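Local coordinates for peptide ABC transporter, peptide-binding protein (Thermus thermophilus, PDB 2D5W) that binds oligopeptides, here a pentapeptide, and probably hands them to an ABC transporter for uptake across the membrane, at residues A42-F47 / I153-P158; L81-T86 / L139-A144; E304-N309 / T461-F466; K318-N323 / V403-E408. All coordinates share one frame; numbering follows the deposited sequence.

Contact 1: A42-F47 / I153-P158; sequences APFIGF and INTYAP
Phe44 and Tyr156 meet obliquely, their ring planes 38° apart and the tyrosine CE2 over one face of the phenylalanine, toward the rim. CZ and CE1 of Phe44 both come to 3.4 Å from Tyr156 CD2. The Tyr156 bond to CB points toward 42-47, and CG stands between backbone N and carbonyl carbon (chi1 73°). The phenol oxygen OH donates a short hydrogen bond of 2.5 Å to Ala42 O, in the carbonyl plane; Ser210 OG also bonds to this OH. A phenylalanine in place of Tyr156 has no hydroxyl, and the Ala42 carbonyl would probably be left without that donor. Opposite Ile153 stand two residues, Phe44 and Ile45, where one would do: a classic beta bulge. Phe44 N reaches Ile153 O at 2.8 Å, and Ile45 N bonds the same oxygen weakly. Ile153 N returns a bond to Ile45 O. Ile45 CB packs on Ile153 CG1 at 4.0 Å. Thr155 OG1 lies in the plane of the Phe44 ring at its edge, yet neither this oxygen nor Thr155 N has a polar partner. The contact thus gives Ile153 O one good and one weak donor and buries two polar atoms of Thr155.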
loop_
_atom_site.group_PDB
_atom_site.type_symbol
_atom_site.label_atom_id
_atom_site.label_comp_id
_atom_site.label_asym_id
_atom_site.label_seq_id
_atom_site.Cartn_x
_atom_site.Cartn_y
_atom_site.Cartn_z
ATOM N N ALA A 42 3.315 -3.491 -16.989
ATOM C CA ALA A 42 3.853 -4.792 -16.623
ATOM C C ALA A 42 5.277 -4.701 -16.095
ATOM O O ALA A 42 6.073 -3.878 -16.545
ATOM C CB ALA A 42 3.804 -5.727 -17.824
ATOM N N PRO A 43 5.619 -5.553 -15.123
ATOM C CA PRO A 43 6.966 -5.547 -14.552
ATOM C C PRO A 43 7.934 -6.363 -15.404
ATOM O O PRO A 43 7.526 -7.062 -16.332
ATOM C CB PRO A 43 6.748 -6.185 -13.189
ATOM C CG PRO A 43 5.716 -7.243 -13.502
ATOM C CD PRO A 43 4.744 -6.502 -14.408
ATOM N N PHE A 44 9.221 -6.254 -15.095
ATOM C CA PHE A 44 10.220 -7.047 -15.796
ATOM C C PHE A 44 10.104 -8.453 -15.214
ATOM O O PHE A 44 10.104 -9.445 -15.941
ATOM C CB PHE A 44 11.625 -6.493 -15.546
ATOM C CG PHE A 44 11.898 -5.197 -16.252
ATOM C CD1 PHE A 44 12.342 -4.083 -15.547
ATOM C CD2 PHE A 44 11.707 -5.087 -17.624
ATOM C CE1 PHE A 44 12.591 -2.879 -16.199
ATOM C CE2 PHE A 44 11.953 -3.889 -18.285
ATOM C CZ PHE A 44 12.396 -2.782 -17.572
ATOM N N ILE A 45 9.989 -8.509 -13.890
ATOM C CA ILE A 45 9.850 -9.756 -13.149
ATOM C C ILE A 45 8.581 -9.651 -12.307
ATOM O O ILE A 45 8.410 -8.689 -11.554
ATOM C CB ILE A 45 11.049 -9.980 -12.197
ATOM C CG1 ILE A 45 12.355 -10.022 -12.997
ATOM C CG2 ILE A 45 10.845 -11.264 -11.392
ATOM C CD1 ILE A 45 12.429 -11.134 -14.021
ATOM N N GLY A 46 7.688 -10.624 -12.444
ATOM C CA GLY A 46 6.465 -10.609 -11.663
ATOM C C GLY A 46 6.571 -11.546 -10.474
ATOM O O GLY A 46 7.597 -12.201 -10.287
ATOM N N PHE A 47 5.525 -11.594 -9.655
ATOM C CA PHE A 47 5.495 -12.479 -8.491
ATOM C C PHE A 47 4.125 -13.149 -8.548
ATOM O O PHE A 47 3.096 -12.483 -8.425
ATOM C CB PHE A 47 5.659 -11.671 -7.198
ATOM C CG PHE A 47 6.122 -12.494 -6.023
ATOM C CD1 PHE A 47 5.306 -12.668 -4.907
ATOM C CD2 PHE A 47 7.382 -13.090 -6.027
ATOM C CE1 PHE A 47 5.739 -13.423 -3.814
ATOM C CE2 PHE A 47 7.823 -13.846 -4.941
ATOM C CZ PHE A 47 6.999 -14.011 -3.834
ATOM N N ILE A 153 9.684 -6.665 -10.046
ATOM C CA ILE A 153 10.755 -5.722 -10.333
ATOM C C ILE A 153 10.246 -4.893 -11.498
ATOM O O ILE A 153 10.068 -5.403 -12.604
ATOM C CB ILE A 153 12.061 -6.428 -10.760
ATOM C CG1 ILE A 153 12.547 -7.355 -9.643
ATOM C CG2 ILE A 153 13.129 -5.389 -11.098
ATOM C CD1 ILE A 153 12.858 -6.650 -8.343
ATOM N N ASN A 154 9.985 -3.622 -11.231
ATOM C CA ASN A 154 9.489 -2.705 -12.237
ATOM C C ASN A 154 10.233 -1.403 -12.016
ATOM O O ASN A 154 9.868 -0.601 -11.154
ATOM C CB ASN A 154 7.980 -2.502 -12.067
ATOM C CG ASN A 154 7.380 -1.630 -13.151
ATOM O OD1 ASN A 154 6.161 -1.576 -13.317
ATOM N ND2 ASN A 154 8.234 -0.933 -13.892
ATOM N N THR A 155 11.307 -1.218 -12.769
ATOM C CA THR A 155 12.112 -0.014 -12.651
ATOM C C THR A 155 12.272 0.685 -13.998
ATOM O O THR A 155 13.371 0.761 -14.542
ATOM C CB THR A 155 13.510 -0.338 -12.078
ATOM O OG1 THR A 155 14.145 -1.323 -12.901
ATOM C CG2 THR A 155 13.395 -0.870 -10.654
ATOM N N TYR A 156 11.170 1.191 -14.539
ATOM C CA TYR A 156 11.222 1.902 -15.809
ATOM C C TYR A 156 9.972 2.756 -15.990
ATOM O O TYR A 156 8.941 2.519 -15.356
ATOM C CB TYR A 156 11.387 0.915 -16.977
ATOM C CG TYR A 156 10.157 0.107 -17.315
ATOM C CD1 TYR A 156 9.393 0.406 -18.441
ATOM C CD2 TYR A 156 9.752 -0.953 -16.507
ATOM C CE1 TYR A 156 8.256 -0.332 -18.757
ATOM C CE2 TYR A 156 8.616 -1.695 -16.812
ATOM C CZ TYR A 156 7.873 -1.378 -17.938
ATOM O OH TYR A 156 6.743 -2.102 -18.247
ATOM N N ALA A 157 10.085 3.767 -16.843
ATOM C CA ALA A 157 8.988 4.684 -17.140
ATOM C C ALA A 157 9.213 5.131 -18.583
ATOM O O ALA A 157 10.342 5.081 -19.075
ATOM C CB ALA A 157 9.019 5.874 -16.185
ATOM N N PRO A 158 8.156 5.590 -19.275
ATOM C CA PRO A 158 8.313 6.015 -20.674
ATOM C C PRO A 158 9.062 7.316 -20.921
ATOM O O PRO A 158 8.476 8.400 -20.919
ATOM C CB PRO A 158 6.877 6.060 -21.179
ATOM C CG PRO A 158 6.120 6.512 -19.962
ATOM C CD PRO A 158 6.755 5.720 -18.833
#

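Contact 2: L81-T86 / L139-A144; sequences LEMDIT and LIFEPA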
loop_
_atom_site.group_PDB
_atom_site.type_symbol
_atom_site.label_atom_id
_atom_site.label_comp_id
_atom_site.label_asym_id
_atom_site.label_seq_id
_atom_site.Cartn_x
_atom_site.Cartn_y
_atom_site.Cartn_z
ATOM N N LEU A 81 24.976 -6.577 -4.149
ATOM C CA LEU A 81 24.234 -7.490 -5.002
ATOM C C LEU A 81 24.071 -6.867 -6.377
ATOM O O LEU A 81 23.675 -5.704 -6.493
ATOM C CB LEU A 81 22.842 -7.781 -4.432
ATOM C CG LEU A 81 21.906 -8.503 -5.412
ATOM C CD1 LEU A 81 22.405 -9.921 -5.662
ATOM C CD2 LEU A 81 20.492 -8.524 -4.856
ATOM N N GLU A 82 24.399 -7.634 -7.411
ATOM C CA GLU A 82 24.227 -7.181 -8.787
ATOM C C GLU A 82 23.226 -8.132 -9.421
ATOM O O GLU A 82 23.317 -9.351 -9.261
ATOM C CB GLU A 82 25.553 -7.195 -9.556
ATOM C CG GLU A 82 26.534 -6.134 -9.076
ATOM C CD GLU A 82 27.661 -5.872 -10.059
ATOM O OE1 GLU A 82 28.506 -5.000 -9.764
ATOM O OE2 GLU A 82 27.702 -6.529 -11.122
ATOM N N MET A 83 22.261 -7.561 -10.133
ATOM C CA MET A 83 21.206 -8.331 -10.769
ATOM C C MET A 83 21.072 -7.968 -12.247
ATOM O O MET A 83 20.650 -6.860 -12.579
ATOM C CB MET A 83 19.895 -8.048 -10.042
ATOM C CG MET A 83 18.673 -8.684 -10.652
ATOM S SD MET A 83 17.197 -8.059 -9.848
ATOM C CE MET A 83 17.337 -8.916 -8.354
ATOM N N ASP A 84 21.425 -8.905 -13.124
ATOM C CA ASP A 84 21.361 -8.686 -14.570
ATOM C C ASP A 84 19.986 -8.998 -15.140
ATOM O O ASP A 84 19.497 -10.124 -15.029
ATOM C CB ASP A 84 22.376 -9.567 -15.300
ATOM C CG ASP A 84 23.812 -9.244 -14.945
ATOM O OD1 ASP A 84 24.683 -10.087 -15.254
ATOM O OD2 ASP A 84 24.080 -8.166 -14.378
ATOM N N ILE A 85 19.385 -8.002 -15.777
ATOM C CA ILE A 85 18.073 -8.157 -16.387
ATOM C C ILE A 85 18.162 -7.886 -17.882
ATOM O O ILE A 85 18.823 -6.939 -18.308
ATOM C CB ILE A 85 17.059 -7.173 -15.765
ATOM C CG1 ILE A 85 16.907 -7.478 -14.274
ATOM C CG2 ILE A 85 15.717 -7.260 -16.495
ATOM C CD1 ILE A 85 15.975 -6.546 -13.537
ATOM N N THR A 86 17.513 -8.737 -18.671
ATOM C CA THR A 86 17.479 -8.570 -20.117
ATOM C C THR A 86 16.027 -8.318 -20.508
ATOM O O THR A 86 15.151 -9.139 -20.237
ATOM C CB THR A 86 17.980 -9.833 -20.856
ATOM O OG1 THR A 86 19.324 -10.127 -20.456
ATOM C CG2 THR A 86 17.949 -9.615 -22.362
ATOM N N LEU A 139 21.020 -4.081 -11.977
ATOM C CA LEU A 139 20.616 -3.332 -10.797
ATOM C C LEU A 139 21.670 -3.643 -9.738
ATOM O O LEU A 139 22.055 -4.802 -9.556
ATOM C CB LEU A 139 19.229 -3.773 -10.323
ATOM C CG LEU A 139 18.082 -3.449 -11.287
ATOM C CD1 LEU A 139 16.787 -4.038 -10.756
ATOM C CD2 LEU A 139 17.953 -1.941 -11.458
ATOM N N ILE A 140 22.143 -2.606 -9.059
ATOM C CA ILE A 140 23.174 -2.754 -8.042
ATOM C C ILE A 140 22.666 -2.296 -6.684
ATOM O O ILE A 140 22.288 -1.137 -6.513
ATOM C CB ILE A 140 24.419 -1.917 -8.410
ATOM C CG1 ILE A 140 24.890 -2.279 -9.822
ATOM C CG2 ILE A 140 25.533 -2.163 -7.398
ATOM C CD1 ILE A 140 25.929 -1.326 -10.386
ATOM N N PHE A 141 22.659 -3.213 -5.720
ATOM C CA PHE A 141 22.207 -2.905 -4.368
ATOM C C PHE A 141 23.401 -2.982 -3.425
ATOM O O PHE A 141 24.027 -4.035 -3.293
ATOM C CB PHE A 141 21.150 -3.910 -3.894
ATOM C CG PHE A 141 20.015 -4.123 -4.862
ATOM C CD1 PHE A 141 20.198 -4.880 -6.015
ATOM C CD2 PHE A 141 18.758 -3.587 -4.607
ATOM C CE1 PHE A 141 19.145 -5.103 -6.901
ATOM C CE2 PHE A 141 17.696 -3.805 -5.488
ATOM C CZ PHE A 141 17.892 -4.563 -6.635
ATOM N N GLU A 142 23.717 -1.873 -2.768
ATOM C CA GLU A 142 24.837 -1.853 -1.836
ATOM C C GLU A 142 24.614 -0.824 -0.730
ATOM O O GLU A 142 24.574 0.377 -0.988
ATOM C CB GLU A 142 26.141 -1.542 -2.576
ATOM C CG GLU A 142 27.369 -1.613 -1.678
ATOM C CD GLU A 142 28.657 -1.293 -2.405
ATOM O OE1 GLU A 142 28.992 -2.010 -3.369
ATOM O OE2 GLU A 142 29.337 -0.323 -2.007
ATOM N N PRO A 143 24.452 -1.288 0.520
ATOM C CA PRO A 143 24.472 -2.700 0.909
ATOM C C PRO A 143 23.196 -3.409 0.467
ATOM O O PRO A 143 22.139 -2.784 0.353
ATOM C CB PRO A 143 24.598 -2.633 2.427
ATOM C CG PRO A 143 23.793 -1.417 2.757
ATOM C CD PRO A 143 24.235 -0.426 1.697
ATOM N N ALA A 144 23.298 -4.709 0.221
ATOM C CA ALA A 144 22.151 -5.494 -0.207
ATOM C C ALA A 144 21.307 -5.915 0.989
ATOM O O ALA A 144 21.840 -6.196 2.068
ATOM C CB ALA A 144 22.621 -6.726 -0.969
#
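The Phe141 ring is met at its edge by Leu81 O, which lies in the ring plane 3.6 Å from CD1, and by Met83 CB, near the plane and 4.4 Å from CE1. Leu81 CD2 sits off the plane, past the rim and 3.8 Å from Phe141 CD1; neither segment places an atom over the ring centre. The two side chains run side by side, with Leu81 CG, anti to its backbone N (chi1 168°), 4.1 Å from Phe141 CD1. Their backbones form an antiparallel hydrogen-bonded pair, Leu81 N to Phe141 O and Phe141 N to Leu81 O, and Met83 with Leu139 makes a second such pair. On the same face as Leu81 and Phe141, Met83 SD rests 4.1 Å from Leu139 CD1, a methyl that also touches Ile85 CD1 at 3.8 Å. Beyond the cis peptide before Pro143 the chain brings Ala144 CB to 3.6 Å from Leu81 CB. Glu82 and Ile140 occupy the other face as a non-hydrogen-bonded pair, where the Glu82 carboxylate is held by salt bridges to Arg70, Arg80 and Arg130. Strands 78-86 and 136-141 are the middle pair of a four-stranded antiparallel sheet: strand 69-75 flanks the first, with backbone hydrogen bonding between Arg70 and Glu82, and strand 127-131 flanks the second.

Contact 3: E304-N309 / T461-F466; sequences EHIDIN and TGMFEF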
loop_
_atom_site.group_PDB
_atom_site.type_symbol
_atom_site.label_atom_id
_atom_site.label_comp_id
_atom_site.label_asym_id
_atom_site.label_seq_id
_atom_site.Cartn_x
_atom_site.Cartn_y
_atom_site.Cartn_z
ATOM N N GLU A 304 -5.133 -3.550 9.768
ATOM C CA GLU A 304 -6.045 -2.468 10.136
ATOM C C GLU A 304 -5.479 -1.887 11.431
ATOM O O GLU A 304 -5.209 -2.618 12.391
ATOM C CB GLU A 304 -7.460 -3.006 10.360
ATOM C CG GLU A 304 -8.514 -1.915 10.569
ATOM C CD GLU A 304 -8.890 -1.165 9.296
ATOM O OE1 GLU A 304 -9.600 -0.141 9.410
ATOM O OE2 GLU A 304 -8.498 -1.592 8.187
ATOM N N HIS A 305 -5.313 -0.570 11.460
ATOM C CA HIS A 305 -4.699 0.075 12.609
ATOM C C HIS A 305 -5.125 1.534 12.694
ATOM O O HIS A 305 -5.810 2.049 11.808
ATOM C CB HIS A 305 -3.183 0.040 12.431
ATOM C CG HIS A 305 -2.717 0.881 11.286
ATOM N ND1 HIS A 305 -2.918 0.521 9.970
ATOM C CD2 HIS A 305 -2.178 2.124 11.257
ATOM C CE1 HIS A 305 -2.530 1.510 9.181
ATOM N NE2 HIS A 305 -2.079 2.494 9.938
ATOM N N ILE A 306 -4.690 2.200 13.760
ATOM C CA ILE A 306 -4.977 3.611 13.939
ATOM C C ILE A 306 -3.664 4.350 14.152
ATOM O O ILE A 306 -2.982 4.144 15.158
ATOM C CB ILE A 306 -5.896 3.873 15.157
ATOM C CG1 ILE A 306 -7.177 3.042 15.028
ATOM C CG2 ILE A 306 -6.242 5.359 15.234
ATOM C CD1 ILE A 306 -8.182 3.266 16.151
ATOM N N ASP A 307 -3.290 5.184 13.190
ATOM C CA ASP A 307 -2.082 5.969 13.341
ATOM C C ASP A 307 -2.392 7.127 14.278
ATOM O O ASP A 307 -3.545 7.558 14.403
ATOM C CB ASP A 307 -1.584 6.466 11.986
ATOM C CG ASP A 307 -0.732 5.432 11.286
ATOM O OD1 ASP A 307 -1.110 4.990 10.181
ATOM O OD2 ASP A 307 0.316 5.049 11.855
ATOM N N ILE A 308 -1.347 7.609 14.941
ATOM C CA ILE A 308 -1.451 8.681 15.920
ATOM C C ILE A 308 -0.430 9.765 15.610
ATOM O O ILE A 308 0.758 9.474 15.479
ATOM C CB ILE A 308 -1.142 8.141 17.336
ATOM C CG1 ILE A 308 -2.069 6.967 17.673
ATOM C CG2 ILE A 308 -1.245 9.261 18.361
ATOM C CD1 ILE A 308 -3.520 7.338 17.842
ATOM N N ASN A 309 -0.887 11.005 15.488
ATOM C CA ASN A 309 0.031 12.105 15.222
ATOM C C ASN A 309 0.837 12.355 16.498
ATOM O O ASN A 309 0.265 12.680 17.538
ATOM C CB ASN A 309 -0.744 13.369 14.853
ATOM C CG ASN A 309 0.166 14.498 14.420
ATOM O OD1 ASN A 309 1.312 14.577 14.855
ATOM N ND2 ASN A 309 -0.340 15.385 13.574
ATOM N N THR A 461 -4.696 15.657 13.040
ATOM C CA THR A 461 -4.151 15.874 14.377
ATOM C C THR A 461 -4.417 14.866 15.480
ATOM O O THR A 461 -4.124 15.143 16.647
ATOM C CB THR A 461 -4.650 17.221 14.903
ATOM O OG1 THR A 461 -6.082 17.188 14.971
ATOM C CG2 THR A 461 -4.221 18.352 13.972
ATOM N N GLY A 462 -4.972 13.714 15.141
ATOM C CA GLY A 462 -5.247 12.742 16.178
ATOM C C GLY A 462 -5.093 11.317 15.708
ATOM O O GLY A 462 -3.979 10.834 15.513
ATOM N N MET A 463 -6.233 10.657 15.530
ATOM C CA MET A 463 -6.306 9.272 15.088
ATOM C C MET A 463 -6.663 9.194 13.606
ATOM O O MET A 463 -7.479 9.972 13.116
ATOM C CB MET A 463 -7.372 8.538 15.903
ATOM C CG MET A 463 -7.080 8.461 17.396
ATOM S SD MET A 463 -8.548 8.099 18.413
ATOM C CE MET A 463 -8.874 6.396 17.978
ATOM N N PHE A 464 -6.057 8.239 12.906
ATOM C CA PHE A 464 -6.304 8.042 11.481
ATOM C C PHE A 464 -6.332 6.529 11.262
ATOM O O PHE A 464 -5.295 5.863 11.318
ATOM C CB PHE A 464 -5.175 8.706 10.679
ATOM C CG PHE A 464 -5.353 8.676 9.175
ATOM C CD1 PHE A 464 -4.358 9.207 8.358
ATOM C CD2 PHE A 464 -6.479 8.119 8.572
ATOM C CE1 PHE A 464 -4.476 9.189 6.972
ATOM C CE2 PHE A 464 -6.604 8.096 7.177
ATOM C CZ PHE A 464 -5.601 8.630 6.382
ATOM N N GLU A 465 -7.527 5.984 11.044
ATOM C CA GLU A 465 -7.674 4.550 10.840
ATOM C C GLU A 465 -7.734 4.133 9.383
ATOM O O GLU A 465 -8.487 4.696 8.588
ATOM C CB GLU A 465 -8.937 4.002 11.519
ATOM C CG GLU A 465 -9.088 2.491 11.281
ATOM C CD GLU A 465 -10.317 1.863 11.918
ATOM O OE1 GLU A 465 -10.914 2.470 12.832
ATOM O OE2 GLU A 465 -10.676 0.736 11.507
ATOM N N PHE A 466 -6.930 3.135 9.048
ATOM C CA PHE A 466 -6.910 2.563 7.712
ATOM C C PHE A 466 -6.080 1.291 7.797
ATOM O O PHE A 466 -5.728 0.845 8.895
ATOM C CB PHE A 466 -6.350 3.557 6.670
ATOM C CG PHE A 466 -4.901 3.924 6.861
ATOM C CD1 PHE A 466 -3.900 3.287 6.129
ATOM C CD2 PHE A 466 -4.535 4.928 7.756
ATOM C CE1 PHE A 466 -2.561 3.646 6.283
ATOM C CE2 PHE A 466 -3.194 5.294 7.918
ATOM C CZ PHE A 466 -2.207 4.650 7.179
#
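Residues 304-308 and 463-466, with His305 against Phe466, form an antiparallel pair in the large mixed sheet of a periplasmic-binding-protein fold and reach the ligand, since Phe466 packs on the backbone of the bound peptide. His305 points an edge at the face of the Phe466 ring in a T-shaped pair with planes 71° apart, its CE1 3.6 Å above the centre. The imidazole is fixed at both nitrogens: NE2 donates to Asp307 OD1 at 2.7 Å, meeting it from above the carboxylate plane, and ND1 bonds to Trp303 O. Asp307 OD1 also comes to 3.1 Å from Phe466 CE2. Phe466 CD2 lies 3.7 Å over the centre of the Phe464 ring. On the other face, Ile306 CG2 presses on Met463 CB at 3.4 Å, a tight fit, and Ile308 CD1 touches Met463 CG. Nearby, Glu304 OE1 and Glu465 OE2 stand only 2.5 Å apart, their carboxylate planes 73° apart, and one of the two probably holds a proton. Arg418 and Arg550 bridge to Glu304 and would probably ease any remaining negative charge, while Tyr409 bonds Glu465 OE1. Five backbone bonds join the strands, ending with Asn309 N to Gly462 O. Strand 544-557 pairs with 293-308 on its far side, and strand 401-410 runs parallel beside 463-469.

Contact 4: K318-N323 / V403-E408; sequences KDLGLN and VRFEIE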
loop_
_atom_site.group_PDB
_atom_site.type_symbol
_atom_site.label_atom_id
_atom_site.label_comp_id
_atom_site.label_asym_id
_atom_site.label_seq_id
_atom_site.Cartn_x
_atom_site.Cartn_y
_atom_site.Cartn_z
ATOM N N LYS A 318 0.550 17.951 21.625
ATOM C CA LYS A 318 1.083 18.114 22.974
ATOM C C LYS A 318 -0.042 18.301 23.988
ATOM O O LYS A 318 0.028 17.783 25.098
ATOM C CB LYS A 318 2.045 19.304 23.031
ATOM C CG LYS A 318 3.311 19.103 22.206
ATOM C CD LYS A 318 4.347 20.190 22.474
ATOM C CE LYS A 318 4.898 20.107 23.893
ATOM N NZ LYS A 318 5.941 21.145 24.150
ATOM N N ASP A 319 -1.078 19.038 23.598
ATOM C CA ASP A 319 -2.224 19.271 24.474
ATOM C C ASP A 319 -2.856 17.944 24.887
ATOM O O ASP A 319 -3.136 17.710 26.065
ATOM C CB ASP A 319 -3.271 20.132 23.761
ATOM C CG ASP A 319 -2.854 21.587 23.639
ATOM O OD1 ASP A 319 -3.551 22.342 22.930
ATOM O OD2 ASP A 319 -1.839 21.979 24.253
ATOM N N LEU A 320 -3.074 17.075 23.905
ATOM C CA LEU A 320 -3.676 15.769 24.152
ATOM C C LEU A 320 -2.678 14.760 24.710
ATOM O O LEU A 320 -3.067 13.696 25.191
ATOM C CB LEU A 320 -4.277 15.217 22.859
ATOM C CG LEU A 320 -5.443 15.999 22.258
ATOM C CD1 LEU A 320 -5.842 15.379 20.924
ATOM C CD2 LEU A 320 -6.612 15.986 23.228
ATOM N N GLY A 321 -1.395 15.097 24.634
ATOM C CA GLY A 321 -0.358 14.206 25.128
ATOM C C GLY A 321 -0.169 12.961 24.276
ATOM O O GLY A 321 0.256 11.917 24.771
ATOM N N LEU A 322 -0.462 13.069 22.985
ATOM C CA LEU A 322 -0.331 11.923 22.091
ATOM C C LEU A 322 1.108 11.448 21.934
ATOM O O LEU A 322 1.350 10.321 21.508
ATOM C CB LEU A 322 -0.924 12.252 20.718
ATOM C CG LEU A 322 -2.406 12.636 20.746
ATOM C CD1 LEU A 322 -2.910 12.851 19.328
ATOM C CD2 LEU A 322 -3.208 11.538 21.421
ATOM N N ASN A 323 2.057 12.307 22.294
ATOM C CA ASN A 323 3.475 11.979 22.206
ATOM C C ASN A 323 3.956 11.132 23.389
ATOM O O ASN A 323 5.090 10.648 23.391
ATOM C CB ASN A 323 4.293 13.270 22.109
ATOM C CG ASN A 323 3.983 14.247 23.233
ATOM O OD1 ASN A 323 2.819 14.524 23.533
ATOM N ND2 ASN A 323 5.028 14.786 23.853
ATOM N N VAL A 403 -7.304 22.609 28.059
ATOM C CA VAL A 403 -7.505 21.717 26.929
ATOM C C VAL A 403 -8.478 20.595 27.271
ATOM O O VAL A 403 -8.514 20.104 28.403
ATOM C CB VAL A 403 -6.164 21.104 26.463
ATOM C CG1 VAL A 403 -5.191 22.211 26.088
ATOM C CG2 VAL A 403 -5.580 20.233 27.553
ATOM N N ARG A 404 -9.272 20.210 26.278
ATOM C CA ARG A 404 -10.255 19.142 26.428
ATOM C C ARG A 404 -9.828 17.947 25.590
ATOM O O ARG A 404 -9.275 18.111 24.501
ATOM C CB ARG A 404 -11.629 19.615 25.955
ATOM C CG ARG A 404 -12.220 20.733 26.780
ATOM C CD ARG A 404 -13.560 21.186 26.226
ATOM N NE ARG A 404 -14.533 20.100 26.138
ATOM C CZ ARG A 404 -14.785 19.402 25.036
ATOM N NH1 ARG A 404 -15.690 18.434 25.057
ATOM N NH2 ARG A 404 -14.145 19.677 23.908
ATOM N N PHE A 405 -10.094 16.745 26.086
ATOM C CA PHE A 405 -9.713 15.556 25.345
ATOM C C PHE A 405 -10.740 15.177 24.284
ATOM O O PHE A 405 -11.503 14.221 24.436
ATOM C CB PHE A 405 -9.459 14.380 26.294
ATOM C CG PHE A 405 -8.446 13.390 25.772
ATOM C CD1 PHE A 405 -7.392 12.968 26.577
ATOM C CD2 PHE A 405 -8.535 12.891 24.473
ATOM C CE1 PHE A 405 -6.439 12.067 26.097
ATOM C CE2 PHE A 405 -7.587 11.990 23.985
ATOM C CZ PHE A 405 -6.539 11.578 24.800
ATOM N N GLU A 406 -10.763 15.977 23.224
ATOM C CA GLU A 406 -11.610 15.728 22.065
ATOM C C GLU A 406 -10.561 15.462 20.999
ATOM O O GLU A 406 -9.763 16.343 20.668
ATOM C CB GLU A 406 -12.434 16.957 21.691
ATOM C CG GLU A 406 -13.273 16.752 20.439
ATOM C CD GLU A 406 -14.032 17.996 20.029
ATOM O OE1 GLU A 406 -14.862 18.476 20.828
ATOM O OE2 GLU A 406 -13.796 18.492 18.909
ATOM N N ILE A 407 -10.552 14.243 20.475
ATOM C CA ILE A 407 -9.555 13.852 19.495
ATOM C C ILE A 407 -10.156 13.597 18.119
ATOM O O ILE A 407 -11.228 13.003 17.996
ATOM C CB ILE A 407 -8.806 12.591 20.010
ATOM C CG1 ILE A 407 -7.619 12.260 19.108
ATOM C CG2 ILE A 407 -9.770 11.413 20.114
ATOM C CD1 ILE A 407 -6.709 11.193 19.682
ATOM N N GLU A 408 -9.468 14.065 17.083
ATOM C CA GLU A 408 -9.927 13.868 15.717
ATOM C C GLU A 408 -9.789 12.387 15.374
ATOM O O GLU A 408 -8.820 11.744 15.771
ATOM C CB GLU A 408 -9.088 14.705 14.746
ATOM C CG GLU A 408 -9.572 14.625 13.302
ATOM C CD GLU A 408 -8.687 15.383 12.328
ATOM O OE1 GLU A 408 -9.196 16.307 11.661
ATOM O OE2 GLU A 408 -7.488 15.053 12.217
#
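Leu320 packs on Phe405 where helix 315-320 ends in a Schellman motif, with Gly321 at positive phi as its C-prime residue. Strand 401-410, across from it, is broken by an inverse gamma turn centred on Phe405. The tight part gathers round the leucine: CD2 lies over one face of the Phe405 ring, 4.2 Å from the centroid and offset toward the rim, a CH-pi contact. The same methyl touches Arg404 O at 3.6 Å, while CD1 reaches Ile407 CG1 at 4.0 Å. Phe405 CG, roughly anti to its backbone N (chi1 -151°), lies 4.1 Å from Leu320 CD2, and the ring also meets Trp386. An alanine at Phe405 would probably open a gap beside Leu320 CD2 and deprive Trp386 of its ring neighbour. Leu322 CD2 extends the packing, 3.9 Å from Ile407 CD1. The looser side is polar and partly exposed: the bonds to CB of Arg404 and Glu406 lead away from 318-323, and the two share a weak salt bridge, NH2 to OE1 at 3.4 Å, though the guanidinium's main partner is Asp391, through NH1. At the end away from Leu322 and Ile407, Asp319, its carboxylate bonded by Arg401 and Gln315, lays CG 3.4 Å from Val403 CG1.

Contacts 1 and 2 lie on one side of the chain's centre and contact 3 on the opposite side, with contact 4 beside it. The first two have centres about 15 Å apart and touch through Ile153 CG2 on Leu139 CD1, at 3.9 Å. Contacts 3 and 4, about 14 Å apart, share the large mixed sheet: Met463 N probably bonds Glu408 O, joining strands 463-469 and 401-410. In sequence, 81-86/139-144 falls between the segments of contact 1, and 318-323/403-408 between those of contact 3. Contacts 1 and 3 are about 32 Å apart, centre to centre. Two packed regions thus follow one another along the chain, and contact 3 reaches the bound peptide through Phe466.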